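PDB 6LKK: ABC transporter, solute-binding protein from Staphylococcus aureus, which binds glucose 6-phosphate and probably serves as the extracellular sugar-phosphate sensor component of a two-component signalling system. Local coordinates for residues Q24-I29 / H227-L233. Numbering follows the deposited sequence.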
loop_
_atom_site.group_PDB
_atom_site.type_symbol
_atom_site.label_atom_id
_atom_site.label_comp_id
_atom_site.label_asym_id
_atom_site.label_seq_id
_atom_site.Cartn_x
_atom_site.Cartn_y
_atom_site.Cartn_z
ATOM N N GLN A 24 -9.940 19.075 -15.091
ATOM C CA GLN A 24 -11.077 18.607 -15.874
ATOM C C GLN A 24 -12.411 18.990 -15.245
ATOM O O GLN A 24 -13.339 19.382 -15.960
ATOM C CB GLN A 24 -11.000 17.085 -16.043
ATOM C CG GLN A 24 -12.241 16.452 -16.666
ATOM C CD GLN A 24 -12.115 14.948 -16.807
ATOM O OE1 GLN A 24 -11.203 14.447 -17.465
ATOM N NE2 GLN A 24 -13.030 14.218 -16.178
ATOM N N GLU A 25 -12.527 18.890 -13.921
ATOM C CA GLU A 25 -13.797 19.083 -13.235
ATOM C C GLU A 25 -13.870 20.389 -12.460
ATOM O O GLU A 25 -14.925 20.699 -11.897
ATOM C CB GLU A 25 -14.065 17.905 -12.290
ATOM C CG GLU A 25 -14.127 16.557 -12.995
ATOM C CD GLU A 25 -15.257 16.471 -14.005
ATOM O OE1 GLU A 25 -16.187 17.301 -13.932
ATOM O OE2 GLU A 25 -15.215 15.573 -14.873
ATOM N N HIS A 26 -12.784 21.157 -12.406
ATOM C CA HIS A 26 -12.802 22.489 -11.803
ATOM C C HIS A 26 -13.165 22.418 -10.321
ATOM O O HIS A 26 -13.938 23.229 -9.805
ATOM C CB HIS A 26 -13.758 23.409 -12.563
ATOM C CG HIS A 26 -13.533 23.410 -14.044
ATOM N ND1 HIS A 26 -12.380 22.920 -14.619
ATOM C CD2 HIS A 26 -14.314 23.828 -15.067
ATOM C CE1 HIS A 26 -12.459 23.042 -15.932
ATOM N NE2 HIS A 26 -13.623 23.591 -16.230
ATOM N N VAL A 27 -12.599 21.431 -9.633
ATOM C CA VAL A 27 -12.729 21.273 -8.191
ATOM C C VAL A 27 -11.331 21.295 -7.595
ATOM O O VAL A 27 -10.397 20.729 -8.173
ATOM C CB VAL A 27 -13.453 19.960 -7.822
ATOM C CG1 VAL A 27 -13.530 19.786 -6.311
ATOM C CG2 VAL A 27 -14.846 19.923 -8.438
ATOM N N LYS A 28 -11.182 21.948 -6.447
ATOM C CA LYS A 28 -9.915 21.957 -5.728
ATOM C C LYS A 28 -9.857 20.751 -4.798
ATOM O O LYS A 28 -10.788 20.513 -4.021
ATOM C CB LYS A 28 -9.743 23.249 -4.927
ATOM C CG LYS A 28 -8.408 23.355 -4.186
ATOM C CD LYS A 28 -7.297 23.872 -5.090
ATOM C CE LYS A 28 -5.918 23.570 -4.516
ATOM N NZ LYS A 28 -5.522 22.146 -4.712
ATOM N N ILE A 29 -8.764 19.997 -4.879
ATOM C CA ILE A 29 -8.559 18.813 -4.054
ATOM C C ILE A 29 -7.401 19.076 -3.105
ATOM O O ILE A 29 -6.302 19.440 -3.539
ATOM C CB ILE A 29 -8.288 17.564 -4.910
ATOM C CG1 ILE A 29 -9.536 17.200 -5.711
ATOM C CG2 ILE A 29 -7.870 16.387 -4.024
ATOM C CD1 ILE A 29 -9.303 16.131 -6.739
ATOM N N HIS A 227 -19.177 16.424 -0.455
ATOM C CA HIS A 227 -18.941 17.141 -1.696
ATOM C C HIS A 227 -19.622 16.388 -2.832
ATOM O O HIS A 227 -19.342 15.198 -3.026
ATOM C CB HIS A 227 -17.446 17.273 -1.959
ATOM C CG HIS A 227 -17.108 18.300 -2.994
ATOM N ND1 HIS A 227 -17.529 18.206 -4.303
ATOM C CD2 HIS A 227 -16.395 19.446 -2.910
ATOM C CE1 HIS A 227 -17.089 19.251 -4.980
ATOM N NE2 HIS A 227 -16.396 20.018 -4.159
ATOM N N PRO A 228 -20.521 17.019 -3.596
ATOM C CA PRO A 228 -21.293 16.258 -4.595
ATOM C C PRO A 228 -20.458 15.687 -5.733
ATOM O O PRO A 228 -20.965 14.834 -6.472
ATOM C CB PRO A 228 -22.311 17.286 -5.113
ATOM C CG PRO A 228 -21.726 18.614 -4.801
ATOM C CD PRO A 228 -20.910 18.439 -3.559
ATOM N N LYS A 229 -19.210 16.112 -5.900
ATOM C CA LYS A 229 -18.357 15.604 -6.966
ATOM C C LYS A 229 -17.506 14.414 -6.536
ATOM O O LYS A 229 -16.673 13.950 -7.323
ATOM C CB LYS A 229 -17.447 16.720 -7.486
ATOM C CG LYS A 229 -18.151 17.690 -8.418
ATOM C CD LYS A 229 -18.264 17.097 -9.811
ATOM C CE LYS A 229 -19.389 17.727 -10.615
ATOM N NZ LYS A 229 -19.760 16.859 -11.766
ATOM N N ARG A 230 -17.699 13.897 -5.321
ATOM C CA ARG A 230 -16.810 12.842 -4.846
ATOM C C ARG A 230 -17.061 11.523 -5.564
ATOM O O ARG A 230 -16.124 10.745 -5.759
ATOM C CB ARG A 230 -16.941 12.663 -3.334
ATOM C CG ARG A 230 -18.277 12.147 -2.830
ATOM C CD ARG A 230 -18.219 12.050 -1.315
ATOM N NE ARG A 230 -19.401 11.439 -0.718
ATOM C CZ ARG A 230 -19.528 11.197 0.583
ATOM N NH1 ARG A 230 -18.545 11.513 1.418
ATOM N NH2 ARG A 230 -20.632 10.640 1.053
ATOM N N LYS A 231 -18.301 11.250 -5.974
ATOM C CA LYS A 231 -18.538 10.036 -6.749
ATOM C C LYS A 231 -17.932 10.144 -8.141
ATOM O O LYS A 231 -17.458 9.141 -8.688
ATOM C CB LYS A 231 -20.035 9.735 -6.822
ATOM C CG LYS A 231 -20.554 9.104 -5.547
ATOM C CD LYS A 231 -22.044 8.836 -5.578
ATOM C CE LYS A 231 -22.495 8.246 -4.250
ATOM N NZ LYS A 231 -23.963 8.007 -4.183
ATOM N N LYS A 232 -17.914 11.347 -8.721
ATOM C CA LYS A 232 -17.197 11.536 -9.977
ATOM C C LYS A 232 -15.706 11.289 -9.790
ATOM O O LYS A 232 -15.046 10.739 -10.678
ATOM C CB LYS A 232 -17.449 12.942 -10.525
ATOM C CG LYS A 232 -16.614 13.326 -11.747
ATOM C CD LYS A 232 -16.881 12.437 -12.950
ATOM C CE LYS A 232 -15.584 12.005 -13.616
ATOM N NZ LYS A 232 -15.814 11.109 -14.782
ATOM N N LEU A 233 -15.159 11.675 -8.634
ATOM C CA LEU A 233 -13.740 11.443 -8.379
ATOM C C LEU A 233 -13.439 9.950 -8.303
ATOM O O LEU A 233 -12.460 9.471 -8.886
ATOM C CB LEU A 233 -13.305 12.150 -7.092
ATOM C CG LEU A 233 -11.845 11.923 -6.674
ATOM C CD1 LEU A 233 -10.880 12.400 -7.752
ATOM C CD2 LEU A 233 -11.546 12.615 -5.355
HETATM O O HOH W 1 -19.374 18.348 -14.077
#
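This is a side-chain packing contact, with no direct hydrogen bond across it, between the turn from helix 11-25 into strand 28-33 and the start of helix 230-237, at the periphery of a lobe of the solute-binding fold, away from the sugar-phosphate site. After helix 11-25, His26 has positive phi, and Val27 points toward 227-233. The branched Val27 suits this gap: CG1 lies in van der Waals contact 3.6 Å from NE2 of His227, which bonds to Asn1 O, and CG2 4.0 Å from CG of Lys229. Deeper in, CD1 of Ile29 meets CD1 of Leu233 at 4.2 Å. Toward solvent, long charged side chains take over. OE1 of Glu25 stays 4.2 Å from NZ of Lys229, too far for a salt bridge; a water accepts from that NZ (2.8 Å) and donates weakly to OE1 (3.4 Å). NE2 of Gln24 donates to OE2 of Glu25 (2.9 Å); NZ of Lys232, 4.5 Å from that OE2, bonds to Gln235. A type I turn, closed by Arg230 N to His227 O (3.1 Å), leads into helix 230-237 with Lys229 as N-cap; within it ND1 of His227 accepts from N of Lys229 (3.1 Å). Beneath, strand 2-7 pairs in parallel with strand 28-33, and its Leu3 and Val5, with Phe21 of helix 11-25, pack against Leu233.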